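Local coordinates for protein dehydrogenase (Chromobacterium violaceum, PDB 3Q2I) that probably oxidises UDP-GlcNAcA with NAD as cofactor, as a dehydrogenase required for the biosynthesis of 2,3-diacetamido-2,3-dideoxy-D-mannuronic acid, at residues 131-134 / 135-138; 146-150 / 151-155; 311-315 / 316-320; 321-324 / 325-329. One frame throughout, in Å; residues are numbered along the deposited sequence.

Contact 1 of 4, residues 131-134 / 135-138; sequences VVKQ and NRRN. With NAI (1,4-dihydronicotinamide adenine dinucleotide), chain B.
Lys-133 and Arg-136 both turn CG beside their own backbone N (chi1 -72° and -74°), and these torsions lay the two chains against each other three residues apart. The lysine methylene CD settles over one face of the Arg-136 guanidinium, with CD 3.5 Å from NH2, while the arginine runs extended from CG to NE. The two cationic ends come within 4.5 Å, Lys-133 NZ to Arg-136 NH2, but they are gathered round an anion: both side chains form salt bridges with Asp-197, which probably offsets their like charge.

The amide of Gln-134 engages the cofactor. Gln-134 CG sits between the backbone N and the carbonyl carbon (chi1 86°), and a bend at chi2 presents the amide to the nicotinamide carboxamide of NAI. Two nearly straight hydrogen bonds join the amides: Gln-134 NE2 gives to NAI O7N at 2.8 Å, and NAI N7N gives to Gln-134 OE1 at 3.0 Å. Being reciprocal, the pair should fix the rotation of the carboxamide. The next residue, Asn-135, belongs to the UDP-sugar pocket; its OD1 takes a weak bond from Asn-138 ND2 (3.1 Å). On the backbone, a water gives to Lys-133 O at 2.7 Å and accepts weakly from Arg-137 N.

This loop links strand 129-131, at the edge of the parallel Rossmann sheet, to helix 139-149. Val-132 and Gln-134 lean on helix 304-315, and His-194 of helix 193-203 touches both Gln-134 and Asn-135.

Contact 2 of 4, residues 146-150 / 151-155; sequences RAMQE and KRFGR
Ala-147 O and Met-148 O, in the last turn of helix 139-149, receive Arg-152 N (3.0 Å, 171°) and Lys-151 N (2.9 Å), and positive phi at Lys-151 (60°) bends the chain out of the helix.

Among the side chains, Met-148 and Phe-153 form a Met-aromatic contact. A bend at chi2 (-46°) swings the thioether back past the helix end, bringing SD to 4.7 Å from the centroid of the Phe-153 ring in an oblique approach. Ala-147 CB also reaches this ring, 4.1 Å from CE2, and meets Arg-152 CD at 3.9 Å. Arg-152 CG touches Glu-150 CB at 3.8 Å. The arginine guanidinium continues to a salt bridge with Asp-286 and a cation-pi contact with Phe-279, the same residue that packs edge-to-face with Phe-153.

Both backbone bonds and the positive phi define a Schellman motif, overlapped at Lys-151 by a type I beta turn that runs to Gly-154 and leads toward strand 156-164 of the large mixed sheet.

Contact 3 of 4, residues 311-315 / 316-320; sequences VIKTM and RGEAT
Lys-313 and Glu-318 meet where a Schellman motif ends helix 304-315, with Gly-317 at positive phi as its C-prime residue. The motif carries its two characteristic bonds: Glu-318 N to Lys-313 O at 2.8 Å, and Gly-317 N to Thr-314 O at 3.1 Å. Lys-313 O is further approached by Ala-319 N and Arg-316 N, both weakly.

Along the Glu-318 side chain, CB rests 3.6 Å from Lys-313 O and 3.9 Å from Lys-313 CB. CG stays 4.1 Å from Lys-313 O. With the chain extended beyond CG (chi2 171°), the Glu-318 side chain crosses that of Lys-313 at about a right angle, and OE1 lies 3.5 Å from Lys-313 CG. The charged ends do not join: Lys-313 NZ is 5.8 Å from that oxygen and is engaged in a salt bridge with Asp-309, one turn back in the helix. Ala-319 CB packs against Lys-313 CB, adding a second apolar touch.

Within the last helical turn, Thr-314 OG1 is hydrogen-bonded to Asn-310 O, and Met-315 packs on strands of the Rossmann sheet. The returning chain passes close to the helix, where Thr-314 CA directs its hydrogen at Ala-319 O, 3.3 Å away, with an angle of 163° at the hydrogen.

Contact 4 of 4, residues 321-324 / 325-329; sequences PETD and GREGL
A helix N-cap joins segments 321-324 and 325-329, at the point where the loop from helix 304-315 enters helix 325-344. Asp-324 is the cap. Its CG is folded between the backbone N and the carbonyl carbon (chi1 61°), and this carries the carboxylate over the first turn, where OD2 accepts from Glu-327 N at 3.0 Å. The amide meets OD2 nearly along its C-O axis, with 154° at the hydrogen. The amides of the first turn and the helix dipole would probably favour a negative charge here.

The same residue also supplies the first main-chain rung of the helix, as Gly-328 N gives to Asp-324 O at 2.9 Å. The Glu-327 carboxylate does not return a bond to Asp-324 N, so the reciprocal half of a capping box is missing. Glu-327 CB instead packs 3.4 Å from Asp-324 O. Its CG meets Thr-323 CG2 at 3.8 Å, the two side chains crossing at about a right angle, and a bend at chi2 (70°) turns the carboxylate outward to salt bridges with Lys-330 and Arg-136.

Asp-324 OD1, the second oxygen of the capping carboxylate, takes a 3.2 Å bond from a water that in turn accepts from Arg-326 NH1 at 2.9 Å, lying in the guanidinium plane at its edge. Direct contact between these charges is absent; Arg-326 forms salt bridges with Asp-123 and with Glu-182 of a neighbouring subunit, while its CB lies 3.6 Å from Asp-324 OD2.

How the contacts relate
The four contacts follow one another along the chain, each at a helix end: contacts 2 and 3 close helices 139-149 and 304-315, contact 4 opens helix 325-344, and contact 1 leads from strand 129-131 into helix 139-149. Contacts 1 and 4, centres 11 Å apart, touch directly through Val-131 N to Thr-323 O, a probable hydrogen bond, and the Arg-136 to Glu-327 salt bridge. Contact 3 meets contact 4 at Thr-314 and Pro-321, their centres 14 Å apart. Contact 2 lies apart, 21 to 28 Å from the other centres, beside the mixed sheet. Late chain segments thus return to the Rossmann sheet and lie against the loop that carries the nicotinamide-binding glutamine.

Contact 1 of 4, residues 131-134 / 135-138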
loop_
_atom_site.group_PDB
_atom_site.type_symbol
_atom_site.label_atom_id
_atom_site.label_comp_id
_atom_site.label_asym_id
_atom_site.label_seq_id
_atom_site.Cartn_x
_atom_site.Cartn_y
_atom_site.Cartn_z
ATOM N N VAL A 131 -6.950 34.283 -16.042
ATOM C CA VAL A 131 -7.014 33.005 -16.775
ATOM C C VAL A 131 -8.336 33.049 -17.486
ATOM O O VAL A 131 -9.385 33.329 -16.890
ATOM C CB VAL A 131 -6.959 31.804 -15.794
ATOM C CG1 VAL A 131 -7.064 30.487 -16.613
ATOM C CG2 VAL A 131 -5.687 31.858 -14.948
ATOM N N VAL A 132 -8.320 32.721 -18.774
ATOM C CA VAL A 132 -9.519 32.791 -19.594
ATOM C C VAL A 132 -10.445 31.630 -19.361
ATOM O O VAL A 132 -10.143 30.519 -19.803
ATOM C CB VAL A 132 -9.150 32.882 -21.087
ATOM C CG1 VAL A 132 -10.423 32.907 -21.892
ATOM C CG2 VAL A 132 -8.216 34.040 -21.369
ATOM N N LYS A 133 -11.544 31.872 -18.675
ATOM C CA LYS A 133 -12.655 30.918 -18.521
ATOM C C LYS A 133 -13.935 31.600 -19.036
ATOM O O LYS A 133 -14.838 32.000 -18.279
ATOM C CB LYS A 133 -12.796 30.505 -17.048
ATOM C CG LYS A 133 -11.682 29.595 -16.542
ATOM C CD LYS A 133 -11.783 29.306 -15.044
ATOM C CE LYS A 133 -10.592 28.447 -14.580
ATOM N NZ LYS A 133 -10.951 27.026 -14.954
ATOM N N GLN A 134 -14.033 31.649 -20.356
ATOM C CA GLN A 134 -15.059 32.496 -20.975
ATOM C C GLN A 134 -16.444 31.862 -20.949
ATOM O O GLN A 134 -17.455 32.547 -21.150
ATOM C CB GLN A 134 -14.573 32.945 -22.357
ATOM C CG GLN A 134 -14.841 31.989 -23.509
ATOM C CD GLN A 134 -13.913 30.812 -23.525
ATOM O OE1 GLN A 134 -13.013 30.710 -22.694
ATOM N NE2 GLN A 134 -14.091 29.941 -24.508
ATOM N N ASN A 135 -16.538 30.564 -20.685
ATOM C CA ASN A 135 -17.846 29.883 -20.662
ATOM C C ASN A 135 -18.730 30.150 -19.448
ATOM O O ASN A 135 -19.933 29.899 -19.465
ATOM C CB ASN A 135 -17.624 28.356 -20.781
ATOM C CG ASN A 135 -18.236 27.731 -22.021
ATOM O OD1 ASN A 135 -18.343 28.363 -23.079
ATOM N ND2 ASN A 135 -18.560 26.422 -21.924
ATOM N N ARG A 136 -18.113 30.578 -18.341
ATOM C CA ARG A 136 -18.802 30.778 -17.077
ATOM C C ARG A 136 -19.938 31.794 -17.245
ATOM O O ARG A 136 -20.943 31.691 -16.573
ATOM C CB ARG A 136 -17.835 31.326 -16.022
ATOM C CG ARG A 136 -16.857 30.279 -15.483
ATOM C CD ARG A 136 -16.276 30.812 -14.197
ATOM N NE ARG A 136 -15.365 29.773 -13.691
ATOM C CZ ARG A 136 -14.649 29.942 -12.584
ATOM N NH1 ARG A 136 -14.740 31.082 -11.898
ATOM N NH2 ARG A 136 -13.814 28.994 -12.161
ATOM N N ARG A 137 -19.750 32.743 -18.156
ATOM C CA ARG A 137 -20.813 33.751 -18.325
ATOM C C ARG A 137 -21.883 33.348 -19.324
ATOM O O ARG A 137 -22.816 34.113 -19.571
ATOM C CB ARG A 137 -20.229 35.130 -18.632
ATOM C CG ARG A 137 -19.634 35.819 -17.407
ATOM C CD ARG A 137 -20.705 36.561 -16.614
ATOM N NE ARG A 137 -20.249 36.892 -15.263
ATOM C CZ ARG A 137 -20.957 37.563 -14.359
ATOM N NH1 ARG A 137 -22.182 37.988 -14.636
ATOM N NH2 ARG A 137 -20.431 37.815 -13.166
ATOM N N ASN A 138 -21.829 32.119 -19.832
ATOM C CA ASN A 138 -22.942 31.630 -20.633
ATOM C C ASN A 138 -24.244 31.715 -19.841
ATOM O O ASN A 138 -24.268 31.502 -18.637
ATOM C CB ASN A 138 -22.674 30.191 -21.083
ATOM C CG ASN A 138 -21.579 30.114 -22.125
ATOM O OD1 ASN A 138 -20.902 31.091 -22.413
ATOM N ND2 ASN A 138 -21.393 28.922 -22.721
HETATM P PA NAI B . -2.457 27.021 -32.394
HETATM O O1A NAI B . -1.527 25.908 -32.653
HETATM O O2A NAI B . -3.558 27.390 -33.483
HETATM O O5B NAI B . -1.725 28.382 -32.063
HETATM C C5B NAI B . -0.343 28.180 -31.962
HETATM C C4B NAI B . 0.340 29.538 -32.041
HETATM O O4B NAI B . 1.405 29.728 -31.093
HETATM C C3B NAI B . 0.981 29.263 -33.402
HETATM O O3B NAI B . 0.711 30.335 -34.316
HETATM C C2B NAI B . 2.455 28.953 -33.089
HETATM O O2B NAI B . 3.362 29.274 -34.136
HETATM C C1B NAI B . 2.617 29.898 -31.875
HETATM N N9A NAI B . 3.794 29.632 -31.082
HETATM C C8A NAI B . 4.247 28.402 -30.669
HETATM N N7A NAI B . 5.294 28.578 -29.914
HETATM C C5A NAI B . 5.522 29.919 -29.710
HETATM C C6A NAI B . 6.485 30.688 -29.023
HETATM N N6A NAI B . 7.487 30.111 -28.273
HETATM N N1A NAI B . 6.411 32.027 -29.102
HETATM C C2A NAI B . 5.466 32.592 -29.826
HETATM N N3A NAI B . 4.527 31.936 -30.504
HETATM C C4A NAI B . 4.559 30.587 -30.477
HETATM O O3 NAI B . -3.237 26.694 -31.044
HETATM P PN NAI B . -4.561 27.292 -30.515
HETATM O O1N NAI B . -5.720 26.379 -30.799
HETATM O O2N NAI B . -4.788 28.785 -30.855
HETATM O O5D NAI B . -4.543 27.058 -28.904
HETATM C C5D NAI B . -3.802 28.095 -28.303
HETATM C C4D NAI B . -4.015 28.122 -26.792
HETATM O O4D NAI B . -5.389 28.508 -26.622
HETATM C C3D NAI B . -3.943 26.732 -26.100
HETATM O O3D NAI B . -3.471 26.972 -24.773
HETATM C C2D NAI B . -5.410 26.291 -26.016
HETATM O O2D NAI B . -5.666 25.473 -24.877
HETATM C C1D NAI B . -6.183 27.631 -25.843
HETATM N N1N NAI B . -7.546 27.567 -26.319
HETATM C C2N NAI B . -8.521 27.988 -25.541
HETATM C C3N NAI B . -9.868 27.886 -25.909
HETATM C C7N NAI B . -10.951 28.395 -25.038
HETATM O O7N NAI B . -12.102 27.999 -25.037
HETATM N N7N NAI B . -10.687 29.389 -24.138
HETATM C C4N NAI B . -10.152 27.215 -27.116
HETATM C C5N NAI B . -9.091 26.888 -27.943
HETATM C C6N NAI B . -7.794 27.057 -27.531
HETATM O O HOH W 1 -16.914 33.761 -18.412
#

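Contact 2 of 4, residues 146-150 / 151-155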
loop_
_atom_site.group_PDB
_atom_site.type_symbol
_atom_site.label_atom_id
_atom_site.label_comp_id
_atom_site.label_asym_id
_atom_site.label_seq_id
_atom_site.Cartn_x
_atom_site.Cartn_y
_atom_site.Cartn_z
ATOM N N ARG A 146 -26.469 30.984 -10.218
ATOM C CA ARG A 146 -27.419 31.695 -9.375
ATOM C C ARG A 146 -28.252 30.761 -8.502
ATOM O O ARG A 146 -28.444 31.002 -7.299
ATOM C CB ARG A 146 -28.259 32.640 -10.243
ATOM C CG ARG A 146 -27.485 33.879 -10.636
ATOM C CD ARG A 146 -28.172 34.706 -11.735
ATOM N NE ARG A 146 -29.538 35.102 -11.378
ATOM C CZ ARG A 146 -30.506 35.336 -12.261
ATOM N NH1 ARG A 146 -30.279 35.226 -13.561
ATOM N NH2 ARG A 146 -31.720 35.676 -11.844
ATOM N N ALA A 147 -28.731 29.661 -9.084
ATOM C CA ALA A 147 -29.492 28.711 -8.291
ATOM C C ALA A 147 -28.654 28.176 -7.140
ATOM O O ALA A 147 -29.152 28.029 -6.038
ATOM C CB ALA A 147 -30.062 27.584 -9.163
ATOM N N MET A 148 -27.381 27.897 -7.408
ATOM C CA MET A 148 -26.450 27.416 -6.392
ATOM C C MET A 148 -26.268 28.468 -5.304
ATOM O O MET A 148 -26.420 28.161 -4.127
ATOM C CB MET A 148 -25.078 27.109 -6.991
ATOM C CG MET A 148 -24.962 25.727 -7.576
ATOM S SD MET A 148 -25.629 24.457 -6.475
ATOM C CE MET A 148 -25.932 23.218 -7.693
ATOM N N GLN A 149 -25.924 29.695 -5.695
ATOM C CA GLN A 149 -25.756 30.788 -4.710
ATOM C C GLN A 149 -26.982 31.005 -3.817
ATOM O O GLN A 149 -26.851 31.345 -2.641
ATOM C CB GLN A 149 -25.386 32.103 -5.413
ATOM C CG GLN A 149 -23.964 32.105 -5.970
ATOM C CD GLN A 149 -23.726 33.167 -7.037
ATOM O OE1 GLN A 149 -24.661 33.790 -7.543
ATOM N NE2 GLN A 149 -22.466 33.405 -7.353
ATOM N N GLU A 150 -28.177 30.826 -4.362
ATOM C CA GLU A 150 -29.394 30.954 -3.568
ATOM C C GLU A 150 -29.718 29.724 -2.718
ATOM O O GLU A 150 -30.695 29.736 -1.985
ATOM C CB GLU A 150 -30.579 31.276 -4.479
ATOM C CG GLU A 150 -30.322 32.433 -5.408
ATOM C CD GLU A 150 -31.024 33.666 -4.899
ATOM O OE1 GLU A 150 -32.054 34.042 -5.509
ATOM O OE2 GLU A 150 -30.579 34.192 -3.850
ATOM N N LYS A 151 -28.921 28.663 -2.831
ATOM C CA LYS A 151 -29.203 27.384 -2.163
ATOM C C LYS A 151 -30.523 26.734 -2.573
ATOM O O LYS A 151 -31.191 26.096 -1.765
ATOM C CB LYS A 151 -29.112 27.539 -0.642
ATOM C CG LYS A 151 -28.037 28.526 -0.248
ATOM C CD LYS A 151 -27.725 28.501 1.241
ATOM C CE LYS A 151 -26.250 28.828 1.469
ATOM N NZ LYS A 151 -25.634 27.872 2.448
ATOM N N ARG A 152 -30.895 26.855 -3.837
ATOM C CA ARG A 152 -32.172 26.314 -4.272
ATOM C C ARG A 152 -32.227 24.784 -4.202
ATOM O O ARG A 152 -33.307 24.211 -4.095
ATOM C CB ARG A 152 -32.509 26.822 -5.673
ATOM C CG ARG A 152 -32.638 28.352 -5.734
ATOM C CD ARG A 152 -33.184 28.750 -7.086
ATOM N NE ARG A 152 -34.592 28.351 -7.203
ATOM C CZ ARG A 152 -35.264 28.374 -8.349
ATOM N NH1 ARG A 152 -36.529 27.976 -8.372
ATOM N NH2 ARG A 152 -34.648 28.689 -9.485
ATOM N N PHE A 153 -31.071 24.117 -4.250
ATOM C CA PHE A 153 -31.099 22.652 -4.243
ATOM C C PHE A 153 -31.167 22.079 -2.823
ATOM O O PHE A 153 -31.416 20.883 -2.626
ATOM C CB PHE A 153 -29.842 22.073 -4.928
ATOM C CG PHE A 153 -29.776 22.331 -6.410
ATOM C CD1 PHE A 153 -30.275 21.400 -7.318
ATOM C CD2 PHE A 153 -29.132 23.451 -6.907
ATOM C CE1 PHE A 153 -30.163 21.598 -8.683
ATOM C CE2 PHE A 153 -29.039 23.667 -8.257
ATOM C CZ PHE A 153 -29.553 22.747 -9.165
ATOM N N GLY A 154 -30.905 22.900 -1.811
ATOM C CA GLY A 154 -30.576 22.378 -0.494
ATOM C C GLY A 154 -29.330 21.495 -0.662
ATOM O O GLY A 154 -28.456 21.811 -1.446
ATOM N N ARG A 155 -29.251 20.424 0.110
ATOM C CA ARG A 155 -28.062 19.556 0.098
ATOM C C ARG A 155 -27.925 18.914 -1.284
ATOM O O ARG A 155 -28.878 18.334 -1.772
ATOM C CB ARG A 155 -28.216 18.483 1.183
ATOM C CG ARG A 155 -27.013 17.522 1.210
ATOM C CD ARG A 155 -26.939 16.597 2.413
ATOM N NE ARG A 155 -25.551 16.144 2.576
ATOM C CZ ARG A 155 -25.112 15.387 3.575
ATOM N NH1 ARG A 155 -23.838 15.022 3.616
ATOM N NH2 ARG A 155 -25.946 14.999 4.531
#

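Contact 3 of 4, residues 311-315 / 316-320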
loop_
_atom_site.group_PDB
_atom_site.type_symbol
_atom_site.label_atom_id
_atom_site.label_comp_id
_atom_site.label_asym_id
_atom_site.label_seq_id
_atom_site.Cartn_x
_atom_site.Cartn_y
_atom_site.Cartn_z
ATOM N N VAL A 311 -11.792 42.209 -17.854
ATOM C CA VAL A 311 -10.371 42.473 -17.780
ATOM C C VAL A 311 -10.150 43.988 -17.906
ATOM O O VAL A 311 -9.366 44.563 -17.154
ATOM C CB VAL A 311 -9.614 41.740 -18.879
ATOM C CG1 VAL A 311 -8.155 42.141 -18.964
ATOM C CG2 VAL A 311 -9.745 40.192 -18.685
ATOM N N ILE A 312 -10.869 44.587 -18.854
ATOM C CA ILE A 312 -10.834 46.054 -19.015
ATOM C C ILE A 312 -11.314 46.773 -17.777
ATOM O O ILE A 312 -10.583 47.617 -17.273
ATOM C CB ILE A 312 -11.609 46.478 -20.286
ATOM C CG1 ILE A 312 -10.785 46.064 -21.512
ATOM C CG2 ILE A 312 -11.805 48.038 -20.344
ATOM C CD1 ILE A 312 -11.657 45.914 -22.752
ATOM N N LYS A 313 -12.483 46.424 -17.265
ATOM C CA LYS A 313 -12.964 47.004 -16.011
ATOM C C LYS A 313 -11.975 46.843 -14.864
ATOM O O LYS A 313 -11.717 47.780 -14.094
ATOM C CB LYS A 313 -14.346 46.489 -15.628
ATOM C CG LYS A 313 -15.459 46.884 -16.582
ATOM C CD LYS A 313 -16.752 46.237 -16.151
ATOM C CE LYS A 313 -17.898 47.106 -16.633
ATOM N NZ LYS A 313 -18.822 46.334 -17.487
ATOM N N THR A 314 -11.320 45.680 -14.773
ATOM C CA THR A 314 -10.363 45.527 -13.685
ATOM C C THR A 314 -9.262 46.560 -13.829
ATOM O O THR A 314 -8.825 47.155 -12.831
ATOM C CB THR A 314 -9.748 44.070 -13.718
ATOM O OG1 THR A 314 -10.817 43.160 -13.475
ATOM C CG2 THR A 314 -8.647 43.884 -12.669
ATOM N N MET A 315 -8.755 46.745 -15.036
ATOM C CA MET A 315 -7.628 47.646 -15.268
ATOM C C MET A 315 -8.030 49.112 -14.996
ATOM O O MET A 315 -7.186 49.931 -14.603
ATOM C CB MET A 315 -7.108 47.503 -16.689
ATOM C CG MET A 315 -6.464 46.146 -17.003
ATOM S SD MET A 315 -5.367 45.559 -15.691
ATOM C CE MET A 315 -3.975 46.486 -16.237
ATOM N N ARG A 316 -9.331 49.358 -15.078
ATOM C CA ARG A 316 -9.866 50.717 -14.873
ATOM C C ARG A 316 -10.322 50.935 -13.443
ATOM O O ARG A 316 -10.884 51.990 -13.118
ATOM C CB ARG A 316 -11.031 50.964 -15.818
ATOM C CG ARG A 316 -10.548 51.191 -17.204
ATOM C CD ARG A 316 -10.653 52.615 -17.649
ATOM N NE ARG A 316 -10.800 52.505 -19.089
ATOM C CZ ARG A 316 -9.814 52.713 -19.953
ATOM N NH1 ARG A 316 -10.041 52.531 -21.245
ATOM N NH2 ARG A 316 -8.640 53.163 -19.526
ATOM N N GLY A 317 -10.069 49.965 -12.570
ATOM C CA GLY A 317 -10.482 50.060 -11.176
ATOM C C GLY A 317 -11.949 49.802 -10.921
ATOM O O GLY A 317 -12.414 49.951 -9.785
ATOM N N GLU A 318 -12.687 49.351 -11.941
ATOM C CA GLU A 318 -14.128 49.253 -11.874
ATOM C C GLU A 318 -14.602 47.879 -11.412
ATOM O O GLU A 318 -15.754 47.667 -11.023
ATOM C CB GLU A 318 -14.686 49.558 -13.262
ATOM C CG GLU A 318 -14.317 50.965 -13.747
ATOM C CD GLU A 318 -14.686 51.206 -15.217
ATOM O OE1 GLU A 318 -14.763 50.245 -16.010
ATOM O OE2 GLU A 318 -14.918 52.374 -15.603
ATOM N N ALA A 319 -13.695 46.915 -11.460
ATOM C CA ALA A 319 -14.059 45.610 -10.933
ATOM C C ALA A 319 -12.792 44.866 -10.564
ATOM O O ALA A 319 -11.682 45.387 -10.698
ATOM C CB ALA A 319 -14.823 44.823 -11.975
ATOM N N THR A 320 -13.016 43.631 -10.132
ATOM C CA THR A 320 -11.931 42.692 -9.832
ATOM C C THR A 320 -12.017 41.493 -10.779
ATOM O O THR A 320 -13.063 41.235 -11.366
ATOM C CB THR A 320 -12.049 42.196 -8.379
ATOM O OG1 THR A 320 -13.297 41.528 -8.184
ATOM C CG2 THR A 320 -11.955 43.328 -7.377
#

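Contact 4 of 4, residues 321-324 / 325-329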
loop_
_atom_site.group_PDB
_atom_site.type_symbol
_atom_site.label_atom_id
_atom_site.label_comp_id
_atom_site.label_asym_id
_atom_site.label_seq_id
_atom_site.Cartn_x
_atom_site.Cartn_y
_atom_site.Cartn_z
ATOM N N PRO A 321 -10.916 40.719 -10.909
ATOM C CA PRO A 321 -10.943 39.635 -11.892
ATOM C C PRO A 321 -12.021 38.606 -11.592
ATOM O O PRO A 321 -12.143 38.137 -10.458
ATOM C CB PRO A 321 -9.510 39.065 -11.835
ATOM C CG PRO A 321 -8.662 40.201 -11.315
ATOM C CD PRO A 321 -9.582 40.898 -10.317
ATOM N N GLU A 322 -12.751 38.186 -12.614
ATOM C CA GLU A 322 -13.685 37.092 -12.409
ATOM C C GLU A 322 -12.897 35.803 -12.255
ATOM O O GLU A 322 -13.365 34.882 -11.593
ATOM C CB GLU A 322 -14.622 36.918 -13.603
ATOM C CG GLU A 322 -15.380 38.210 -13.816
ATOM C CD GLU A 322 -16.854 38.002 -14.024
ATOM O OE1 GLU A 322 -17.245 37.040 -14.725
ATOM O OE2 GLU A 322 -17.613 38.836 -13.488
ATOM N N THR A 323 -11.795 35.716 -12.966
ATOM C CA THR A 323 -11.025 34.459 -12.867
ATOM C C THR A 323 -9.552 34.757 -12.895
ATOM O O THR A 323 -8.955 34.914 -13.967
ATOM C CB THR A 323 -11.381 33.488 -14.008
ATOM O OG1 THR A 323 -12.756 33.098 -13.888
ATOM C CG2 THR A 323 -10.503 32.241 -13.843
ATOM N N ASP A 324 -8.929 34.882 -11.726
ATOM C CA ASP A 324 -7.491 35.107 -11.671
ATOM C C ASP A 324 -6.715 33.784 -11.586
ATOM O O ASP A 324 -7.353 32.738 -11.641
ATOM C CB ASP A 324 -7.104 36.050 -10.548
ATOM C CG ASP A 324 -7.465 35.544 -9.149
ATOM O OD1 ASP A 324 -7.367 36.365 -8.194
ATOM O OD2 ASP A 324 -7.848 34.375 -8.960
ATOM N N GLY A 325 -5.389 33.855 -11.498
ATOM C CA GLY A 325 -4.568 32.640 -11.477
ATOM C C GLY A 325 -4.940 31.718 -10.333
ATOM O O GLY A 325 -5.022 30.476 -10.520
ATOM N N ARG A 326 -5.192 32.271 -9.159
ATOM C CA ARG A 326 -5.597 31.468 -8.033
ATOM C C ARG A 326 -6.920 30.754 -8.261
ATOM O O ARG A 326 -7.134 29.597 -7.858
ATOM C CB ARG A 326 -5.729 32.348 -6.807
ATOM C CG ARG A 326 -4.607 32.180 -5.885
ATOM C CD ARG A 326 -4.844 32.949 -4.579
ATOM N NE ARG A 326 -3.533 32.815 -4.009
ATOM C CZ ARG A 326 -2.459 33.508 -4.360
ATOM N NH1 ARG A 326 -2.557 34.543 -5.226
ATOM N NH2 ARG A 326 -1.295 33.190 -3.841
ATOM N N GLU A 327 -7.856 31.400 -8.940
ATOM C CA GLU A 327 -9.116 30.755 -9.313
ATOM C C GLU A 327 -8.822 29.638 -10.320
ATOM O O GLU A 327 -9.332 28.517 -10.161
ATOM C CB GLU A 327 -10.113 31.769 -9.905
ATOM C CG GLU A 327 -11.443 31.108 -10.316
ATOM C CD GLU A 327 -12.300 30.647 -9.134
ATOM O OE1 GLU A 327 -13.293 29.904 -9.358
ATOM O OE2 GLU A 327 -12.001 31.031 -7.973
ATOM N N GLY A 328 -7.915 29.883 -11.270
ATOM C CA GLY A 328 -7.536 28.884 -12.273
ATOM C C GLY A 328 -6.922 27.645 -11.598
ATOM O O GLY A 328 -7.080 26.549 -12.111
ATOM N N LEU A 329 -6.247 27.813 -10.474
ATOM C CA LEU A 329 -5.606 26.653 -9.835
ATOM C C LEU A 329 -6.662 25.674 -9.356
ATOM O O LEU A 329 -6.295 24.482 -9.134
ATOM C CB LEU A 329 -4.802 27.129 -8.633
ATOM C CG LEU A 329 -3.501 27.884 -8.922
ATOM C CD1 LEU A 329 -2.907 28.354 -7.587
ATOM C CD2 LEU A 329 -2.502 27.046 -9.699
HETATM O O HOH W 2 -4.759 36.054 -6.430
#